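Local coordinates for cobalamin biosynthesis protein CobN (PDB 7C6O) that probably inserts cobalt into the corrin ring during cobalamin (vitamin B12) biosynthesis, acting as the large, catalytic subunit of cobaltochelatase, at residues A[313-317]-A[843-847]; A[449-455]-A[542-546]; A[593-599]-A[888-892]. All blocks are in the same frame, centred on the assembly; numbering follows the deposited sequence.

Contacts 1 and 3 lie near the middle of the chain, their centres 11 Å apart, and they touch where Ser-844 meets Met-891. Helix 595-604 joins them: its first turn is one side of contact 3, and its Thr-599 and Arg-603 meet Glu-316 of contact 1. Their segments alternate along the chain, so parts far apart in sequence are brought together at the centre. Contact 2, a more local, peripheral joint, is nested within the loop closed by contact 1 and comes before contact 3. Its centre lies about 40 Å from that of contact 1 and 38 Å from that of contact 3, in the mixed sheet that includes strands 448-451 and 586-591.

Contact 1: residues A[313-317]-A[843-847]; sequences AVPEF and YSVDP
The rings of Phe-317 and Tyr-843 form an offset stack, with centroids 4.0 Å apart and planes inclined at 22°. Tyr-843 CD1 sits over the centre of one Phe-317 face, whereas Phe-317 CG lies toward the rim of the Tyr-843 face and Phe-317 CB makes a CH-pi contact above it. At the Phe-317 edge, in the ring plane, are the carbonyl oxygen of Ala-313 and the carbonyl carbon of Val-845; Trp-271 also meets this ring. The chi1 of 56° places the Tyr-843 ring between its backbone N and carbonyl carbon and brings it over Phe-317, while its hydroxyl bonds Ala-262 O.

Two waters bridge the segments, both held by Glu-316 OE1. Water 1 donates to Ala-313 O and to Glu-316 OE1 (2.8 Å) and accepts from Ser-844 N (3.1 Å); water 2 links Glu-316 OE1 to Ser-844 OG (2.7 Å). The other carboxylate oxygen of Glu-316 pairs with Arg-603. Ala-313 CB packs against Pro-847 CD at 3.7 Å. A glycerol, probably from the crystallisation liquor, lies beside Val-845 and bonds Asp-846 N. This is a buried loop-to-loop junction, joining the connection between helix 305-313 and strand 321-331 to the segment ahead of helix 853-874.

Contact 2: residues A[449-455]-A[542-546]; sequences RVSAKEY and GFSNG
Glu-454 and Ser-544 join two local motifs: a strand-to-helix turn, with Ser-451 as N-cap of helix 452-459, and the type I beta turn from Phe-543 to Gly-546. Strand 448-451 belongs to a mixed sheet, in which it pairs antiparallel with strand 492-500.

Hydrogen bonds dominate the outer side. The Glu-454 carboxylate takes both donors of Ser-544 on its syn lone pairs: the backbone N reaches OE1 at 2.8 Å in a nearly straight bond (168°), and OG donates to OE2 at 2.7 Å. This two-pronged grip fixes the rotation of the carboxylate. Ser-451 OG, by accepting from Glu-454 N at 3.0 Å, holds the first turn from which that side chain extends. Asn-545 ND2 donates to Arg-449 O at 2.7 Å; this bond is bent (134°), and the donor stands above the carbonyl plane.

Apolar contacts lie deeper. Val-450 CG1, anti to its backbone N (chi1 176°), is placed over the centre of one Phe-543 face, 3.8 Å from the ring centroid, in a CH-pi contact. Tyr-455 CD1 comes to 4.4 Å from Phe-543 CZ, and Trp-538 and Arg-537 of helix 530-539 pack on Phe-543 as well.

One water completes the joint, donating to Asn-545 OD1 at 2.6 Å and accepting a weak bond from Ser-451 N at 3.4 Å.

Contact 3: residues A[593-599]-A[888-892]; sequences NDPGEGT and TSAMR
Arg-892 and Thr-888, on helix 887-893, grip the N-terminal turn of helix 595-604. The latter helix is the connection in a beta-alpha-beta crossover between the parallel strands 586-591 and 608-612, while helix 887-893 follows strand 880-885 of another mixed sheet. The axes of segments 595-599 and 888-892 come within 8.4 Å, with their N-to-C directions at 118°.

In the first shell, Arg-892 NE donates in its guanidinium plane to Asn-593 O (2.7 Å, 169°). Its NH2 forms a salt bridge with Asp-594 OD1 at 2.8 Å, meeting the carboxylate from above its plane, and adds a weak bond to Asn-593 O. The two acceptors lie close together, and the positive group shared between them probably offsets their repulsion. Asp-594 occupies the N-cap position but makes no capping bond. Thr-888 OG1 instead accepts from Gly-596 N at 3.1 Å, and donates to Glu-597 OE1, also at 3.1 Å. A bend at chi2 (87°) turns the Glu-597 chain back toward this hydroxyl.

Apolar atoms fill the adjoining side. Pro-595 CG rests on Met-891 CB at 3.5 Å, the two side chains running alongside in opposite senses. The extended Met-891 runs on past Gly-596, with SD 3.7 Å from Gly-596 CA. The absence of a side chain at Gly-596 admits the close approach of Thr-888. Phe-943 of helix 942-947 also packs on Met-891.

Farther out, water 4 connects Glu-597 OE2 to Arg-892 NH2, and Lys-557 makes long, weak ion pairs with Asp-594 and Glu-597. Thr-599, met tip to tip by Met-891, is itself tied back within its helix: its OG1 donates to Pro-595 O at 2.7 Å, from the opposite face of the carbonyl plane to Thr-599 N.

Contact 1: residues A[313-317]-A[843-847]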
loop_
_atom_site.group_PDB
_atom_site.type_symbol
_atom_site.label_atom_id
_atom_site.label_comp_id
_atom_site.label_asym_id
_atom_site.label_seq_id
_atom_site.Cartn_x
_atom_site.Cartn_y
_atom_site.Cartn_z
ATOM N N ALA A 313 -5.381 -8.938 -3.072
ATOM C CA ALA A 313 -5.500 -8.303 -1.760
ATOM C C ALA A 313 -5.745 -9.326 -0.655
ATOM O O ALA A 313 -5.086 -9.295 0.392
ATOM C CB ALA A 313 -6.618 -7.260 -1.777
ATOM N N VAL A 314 -6.696 -10.231 -0.859
ATOM C CA VAL A 314 -7.021 -11.227 0.161
ATOM C C VAL A 314 -5.951 -12.318 0.197
ATOM O O VAL A 314 -5.541 -12.716 1.298
ATOM C CB VAL A 314 -8.431 -11.806 -0.050
ATOM C CG1 VAL A 314 -8.728 -12.889 0.982
ATOM C CG2 VAL A 314 -9.468 -10.697 0.045
ATOM N N PRO A 315 -5.455 -12.831 -0.937
ATOM C CA PRO A 315 -4.328 -13.780 -0.860
ATOM C C PRO A 315 -3.113 -13.247 -0.110
ATOM O O PRO A 315 -2.336 -14.051 0.420
ATOM C CB PRO A 315 -4.004 -14.056 -2.333
ATOM C CG PRO A 315 -5.313 -13.930 -3.007
ATOM C CD PRO A 315 -6.006 -12.780 -2.307
ATOM N N GLU A 316 -2.926 -11.924 -0.043
ATOM C CA GLU A 316 -1.852 -11.369 0.780
ATOM C C GLU A 316 -2.045 -11.684 2.258
ATOM O O GLU A 316 -1.063 -11.749 3.009
ATOM C CB GLU A 316 -1.755 -9.853 0.577
ATOM C CG GLU A 316 -1.146 -9.443 -0.753
ATOM C CD GLU A 316 -1.194 -7.942 -0.985
ATOM O OE1 GLU A 316 -1.929 -7.239 -0.255
ATOM O OE2 GLU A 316 -0.500 -7.469 -1.907
ATOM N N PHE A 317 -3.296 -11.867 2.700
ATOM C CA PHE A 317 -3.541 -12.237 4.092
ATOM C C PHE A 317 -2.903 -13.578 4.430
ATOM O O PHE A 317 -2.582 -13.836 5.596
ATOM C CB PHE A 317 -5.045 -12.300 4.377
ATOM C CG PHE A 317 -5.705 -10.957 4.571
ATOM C CD1 PHE A 317 -5.658 -9.984 3.584
ATOM C CD2 PHE A 317 -6.421 -10.693 5.729
ATOM C CE1 PHE A 317 -6.286 -8.763 3.764
ATOM C CE2 PHE A 317 -7.052 -9.477 5.916
ATOM C CZ PHE A 317 -6.984 -8.508 4.932
ATOM N N TYR A 843 0.119 -7.842 5.381
ATOM C CA TYR A 843 -1.013 -7.549 4.519
ATOM C C TYR A 843 -1.686 -6.276 5.019
ATOM O O TYR A 843 -1.274 -5.682 6.019
ATOM C CB TYR A 843 -1.987 -8.731 4.473
ATOM C CG TYR A 843 -2.520 -9.185 5.817
ATOM C CD1 TYR A 843 -3.647 -8.592 6.379
ATOM C CD2 TYR A 843 -1.917 -10.227 6.512
ATOM C CE1 TYR A 843 -4.146 -9.012 7.600
ATOM C CE2 TYR A 843 -2.412 -10.656 7.733
ATOM C CZ TYR A 843 -3.528 -10.047 8.270
ATOM O OH TYR A 843 -4.025 -10.470 9.485
ATOM N N SER A 844 -2.735 -5.842 4.315
ATOM C CA SER A 844 -3.374 -4.580 4.652
ATOM C C SER A 844 -4.843 -4.835 4.947
ATOM O O SER A 844 -5.180 -5.324 6.035
ATOM C CB SER A 844 -3.151 -3.545 3.543
ATOM O OG SER A 844 -3.557 -4.039 2.279
ATOM N N VAL A 845 -5.749 -4.510 4.024
ATOM C CA VAL A 845 -7.177 -4.485 4.309
ATOM C C VAL A 845 -7.945 -5.153 3.179
ATOM O O VAL A 845 -7.442 -5.331 2.067
ATOM C CB VAL A 845 -7.694 -3.041 4.512
ATOM C CG1 VAL A 845 -7.000 -2.385 5.697
ATOM C CG2 VAL A 845 -7.497 -2.217 3.243
ATOM N N ASP A 846 -9.176 -5.533 3.487
ATOM C CA ASP A 846 -10.139 -5.916 2.465
ATOM C C ASP A 846 -10.538 -4.651 1.722
ATOM O O ASP A 846 -11.204 -3.788 2.311
ATOM C CB ASP A 846 -11.357 -6.595 3.103
ATOM C CG ASP A 846 -12.431 -6.976 2.091
ATOM O OD1 ASP A 846 -12.241 -6.766 0.875
ATOM O OD2 ASP A 846 -13.482 -7.495 2.523
ATOM N N PRO A 847 -10.156 -4.485 0.453
ATOM C CA PRO A 847 -10.415 -3.212 -0.237
ATOM C C PRO A 847 -11.881 -2.965 -0.541
ATOM O O PRO A 847 -12.230 -1.834 -0.905
ATOM C CB PRO A 847 -9.598 -3.344 -1.525
ATOM C CG PRO A 847 -9.574 -4.822 -1.784
ATOM C CD PRO A 847 -9.501 -5.472 -0.424
HETATM O O HOH W 1 -3.836 -7.247 1.749
HETATM O O HOH W 2 -1.358 -5.326 1.503
#

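Contact 2: residues A[449-455]-A[542-546]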
loop_
_atom_site.group_PDB
_atom_site.type_symbol
_atom_site.label_atom_id
_atom_site.label_comp_id
_atom_site.label_asym_id
_atom_site.label_seq_id
_atom_site.Cartn_x
_atom_site.Cartn_y
_atom_site.Cartn_z
ATOM N N ARG A 449 31.411 -2.814 -15.879
ATOM C CA ARG A 449 31.259 -2.383 -17.263
ATOM C C ARG A 449 30.483 -3.447 -18.025
ATOM O O ARG A 449 30.909 -4.607 -18.082
ATOM C CB ARG A 449 32.625 -2.132 -17.908
ATOM C CG ARG A 449 33.585 -1.366 -17.006
ATOM C CD ARG A 449 34.958 -1.220 -17.627
ATOM N NE ARG A 449 34.975 -0.202 -18.670
ATOM C CZ ARG A 449 35.251 1.079 -18.456
ATOM N NH1 ARG A 449 35.538 1.503 -17.234
ATOM N NH2 ARG A 449 35.243 1.936 -19.466
ATOM N N VAL A 450 29.344 -3.059 -18.593
ATOM C CA VAL A 450 28.518 -3.938 -19.415
ATOM C C VAL A 450 28.708 -3.537 -20.869
ATOM O O VAL A 450 28.521 -2.366 -21.224
ATOM C CB VAL A 450 27.033 -3.861 -19.017
ATOM C CG1 VAL A 450 26.186 -4.704 -19.962
ATOM C CG2 VAL A 450 26.842 -4.313 -17.578
ATOM N N SER A 451 29.077 -4.501 -21.710
ATOM C CA SER A 451 29.302 -4.206 -23.116
ATOM C C SER A 451 27.991 -3.831 -23.793
ATOM O O SER A 451 26.934 -4.396 -23.495
ATOM C CB SER A 451 29.942 -5.401 -23.825
ATOM O OG SER A 451 28.971 -6.197 -24.479
ATOM N N ALA A 452 28.065 -2.856 -24.703
ATOM C CA ALA A 452 26.875 -2.426 -25.429
ATOM C C ALA A 452 26.268 -3.565 -26.235
ATOM O O ALA A 452 25.044 -3.625 -26.398
ATOM C CB ALA A 452 27.215 -1.252 -26.346
ATOM N N LYS A 453 27.104 -4.476 -26.739
ATOM C CA LYS A 453 26.600 -5.599 -27.521
ATOM C C LYS A 453 25.739 -6.523 -26.669
ATOM O O LYS A 453 24.635 -6.909 -27.072
ATOM C CB LYS A 453 27.772 -6.364 -28.140
ATOM C CG LYS A 453 27.384 -7.635 -28.874
ATOM C CD LYS A 453 26.388 -7.355 -29.987
ATOM C CE LYS A 453 26.332 -8.510 -30.973
ATOM N NZ LYS A 453 26.173 -9.818 -30.279
ATOM N N GLU A 454 26.229 -6.892 -25.483
ATOM C CA GLU A 454 25.453 -7.773 -24.616
ATOM C C GLU A 454 24.193 -7.080 -24.116
ATOM O O GLU A 454 23.140 -7.715 -23.989
ATOM C CB GLU A 454 26.306 -8.245 -23.440
ATOM C CG GLU A 454 27.531 -9.043 -23.843
ATOM C CD GLU A 454 28.220 -9.678 -22.653
ATOM O OE1 GLU A 454 27.512 -10.118 -21.725
ATOM O OE2 GLU A 454 29.467 -9.729 -22.643
ATOM N N TYR A 455 24.282 -5.781 -23.822
ATOM C CA TYR A 455 23.094 -5.050 -23.398
ATOM C C TYR A 455 22.045 -5.038 -24.502
ATOM O O TYR A 455 20.862 -5.300 -24.255
ATOM C CB TYR A 455 23.451 -3.620 -22.988
ATOM C CG TYR A 455 22.214 -2.806 -22.694
ATOM C CD1 TYR A 455 21.539 -2.950 -21.488
ATOM C CD2 TYR A 455 21.692 -1.929 -23.638
ATOM C CE1 TYR A 455 20.391 -2.231 -21.220
ATOM C CE2 TYR A 455 20.541 -1.205 -23.379
ATOM C CZ TYR A 455 19.898 -1.358 -22.168
ATOM O OH TYR A 455 18.752 -0.643 -21.899
ATOM N N GLY A 542 23.156 -13.567 -17.055
ATOM C CA GLY A 542 22.969 -13.264 -18.460
ATOM C C GLY A 542 24.166 -12.574 -19.074
ATOM O O GLY A 542 24.703 -13.028 -20.088
ATOM N N PHE A 543 24.589 -11.466 -18.472
ATOM C CA PHE A 543 25.811 -10.813 -18.912
ATOM C C PHE A 543 27.012 -11.675 -18.546
ATOM O O PHE A 543 27.023 -12.343 -17.507
ATOM C CB PHE A 543 25.928 -9.424 -18.284
ATOM C CG PHE A 543 24.848 -8.467 -18.723
ATOM C CD1 PHE A 543 24.258 -8.588 -19.973
ATOM C CD2 PHE A 543 24.423 -7.447 -17.883
ATOM C CE1 PHE A 543 23.266 -7.708 -20.380
ATOM C CE2 PHE A 543 23.433 -6.563 -18.282
ATOM C CZ PHE A 543 22.854 -6.695 -19.533
ATOM N N SER A 544 28.022 -11.676 -19.421
ATOM C CA SER A 544 29.192 -12.521 -19.201
ATOM C C SER A 544 29.881 -12.196 -17.884
ATOM O O SER A 544 30.422 -13.094 -17.229
ATOM C CB SER A 544 30.169 -12.372 -20.366
ATOM O OG SER A 544 30.558 -11.022 -20.519
ATOM N N ASN A 545 29.873 -10.927 -17.480
ATOM C CA ASN A 545 30.384 -10.506 -16.184
ATOM C C ASN A 545 29.266 -10.258 -15.178
ATOM O O ASN A 545 29.458 -9.498 -14.223
ATOM C CB ASN A 545 31.238 -9.247 -16.341
ATOM C CG ASN A 545 30.457 -8.090 -16.929
ATOM O OD1 ASN A 545 29.481 -8.290 -17.651
ATOM N ND2 ASN A 545 30.884 -6.869 -16.622
ATOM N N GLY A 546 28.104 -10.878 -15.378
ATOM C CA GLY A 546 26.977 -10.626 -14.500
ATOM C C GLY A 546 27.238 -11.090 -13.080
ATOM O O GLY A 546 27.953 -12.063 -12.835
HETATM O O HOH W 3 28.986 -7.455 -20.098
#

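Contact 3: residues A[593-599]-A[888-892]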
loop_
_atom_site.group_PDB
_atom_site.type_symbol
_atom_site.label_atom_id
_atom_site.label_comp_id
_atom_site.label_asym_id
_atom_site.label_seq_id
_atom_site.Cartn_x
_atom_site.Cartn_y
_atom_site.Cartn_z
ATOM N N ASN A 593 4.169 0.743 9.701
ATOM C CA ASN A 593 3.057 1.678 9.593
ATOM C C ASN A 593 3.030 2.415 8.257
ATOM O O ASN A 593 2.384 3.461 8.147
ATOM C CB ASN A 593 3.072 2.676 10.754
ATOM C CG ASN A 593 4.235 3.641 10.686
ATOM O OD1 ASN A 593 5.370 3.278 10.985
ATOM N ND2 ASN A 593 3.957 4.884 10.316
ATOM N N ASP A 594 3.691 1.876 7.229
ATOM C CA ASP A 594 3.586 2.381 5.859
ATOM C C ASP A 594 3.014 1.284 4.963
ATOM O O ASP A 594 3.695 0.789 4.053
ATOM C CB ASP A 594 4.938 2.863 5.336
ATOM C CG ASP A 594 5.370 4.180 5.956
ATOM O OD1 ASP A 594 4.588 4.766 6.736
ATOM O OD2 ASP A 594 6.494 4.634 5.660
ATOM N N PRO A 595 1.752 0.891 5.184
ATOM C CA PRO A 595 1.207 -0.258 4.438
ATOM C C PRO A 595 1.102 -0.033 2.941
ATOM O O PRO A 595 1.351 -0.965 2.166
ATOM C CB PRO A 595 -0.175 -0.456 5.074
ATOM C CG PRO A 595 -0.524 0.877 5.641
ATOM C CD PRO A 595 0.764 1.462 6.115
ATOM N N GLY A 596 0.729 1.171 2.506
ATOM C CA GLY A 596 0.523 1.397 1.084
ATOM C C GLY A 596 1.798 1.244 0.278
ATOM O O GLY A 596 1.822 0.575 -0.760
ATOM N N GLU A 597 2.883 1.855 0.753
ATOM C CA GLU A 597 4.136 1.788 0.013
ATOM C C GLU A 597 4.705 0.372 0.015
ATOM O O GLU A 597 5.263 -0.080 -0.991
ATOM C CB GLU A 597 5.133 2.788 0.596
ATOM C CG GLU A 597 4.636 4.235 0.580
ATOM C CD GLU A 597 3.810 4.603 1.809
ATOM O OE1 GLU A 597 3.314 3.690 2.505
ATOM O OE2 GLU A 597 3.663 5.814 2.084
ATOM N N GLY A 598 4.567 -0.348 1.131
ATOM C CA GLY A 598 5.011 -1.733 1.155
ATOM C C GLY A 598 4.193 -2.610 0.230
ATOM O O GLY A 598 4.730 -3.500 -0.437
ATOM N N THR A 599 2.884 -2.364 0.174
ATOM C CA THR A 599 2.003 -3.145 -0.687
ATOM C C THR A 599 2.365 -2.972 -2.158
ATOM O O THR A 599 2.275 -3.924 -2.944
ATOM C CB THR A 599 0.551 -2.736 -0.426
ATOM O OG1 THR A 599 0.210 -3.044 0.931
ATOM C CG2 THR A 599 -0.394 -3.463 -1.352
ATOM N N THR A 888 -2.092 4.456 1.400
ATOM C CA THR A 888 -1.518 4.070 2.684
ATOM C C THR A 888 -2.362 4.590 3.842
ATOM O O THR A 888 -2.472 3.922 4.877
ATOM C CB THR A 888 -0.064 4.556 2.780
ATOM O OG1 THR A 888 0.592 3.898 3.870
ATOM C CG2 THR A 888 0.014 6.067 2.985
ATOM N N SER A 889 -3.003 5.751 3.669
ATOM C CA SER A 889 -3.883 6.281 4.705
ATOM C C SER A 889 -5.135 5.429 4.854
ATOM O O SER A 889 -5.579 5.158 5.975
ATOM C CB SER A 889 -4.263 7.725 4.379
ATOM O OG SER A 889 -3.111 8.544 4.265
ATOM N N ALA A 890 -5.731 5.012 3.735
ATOM C CA ALA A 890 -6.894 4.136 3.812
ATOM C C ALA A 890 -6.549 2.820 4.493
ATOM O O ALA A 890 -7.389 2.241 5.188
ATOM C CB ALA A 890 -7.460 3.882 2.415
ATOM N N MET A 891 -5.317 2.342 4.324
ATOM C CA MET A 891 -4.915 1.096 4.965
ATOM C C MET A 891 -4.599 1.285 6.445
ATOM O O MET A 891 -4.777 0.349 7.232
ATOM C CB MET A 891 -3.712 0.503 4.237
ATOM C CG MET A 891 -4.008 0.084 2.808
ATOM S SD MET A 891 -2.524 -0.461 1.951
ATOM C CE MET A 891 -3.243 -1.202 0.483
ATOM N N ARG A 892 -4.126 2.473 6.838
ATOM C CA ARG A 892 -3.850 2.736 8.248
ATOM C C ARG A 892 -5.131 2.912 9.056
ATOM O O ARG A 892 -5.169 2.565 10.243
ATOM C CB ARG A 892 -2.996 3.996 8.406
ATOM C CG ARG A 892 -1.561 3.928 7.900
ATOM C CD ARG A 892 -0.850 5.251 8.227
ATOM N NE ARG A 892 0.511 5.318 7.709
ATOM C CZ ARG A 892 0.980 6.302 6.950
ATOM N NH1 ARG A 892 0.204 7.328 6.623
ATOM N NH2 ARG A 892 2.236 6.269 6.533
HETATM O O HOH W 4 3.618 7.781 4.450
#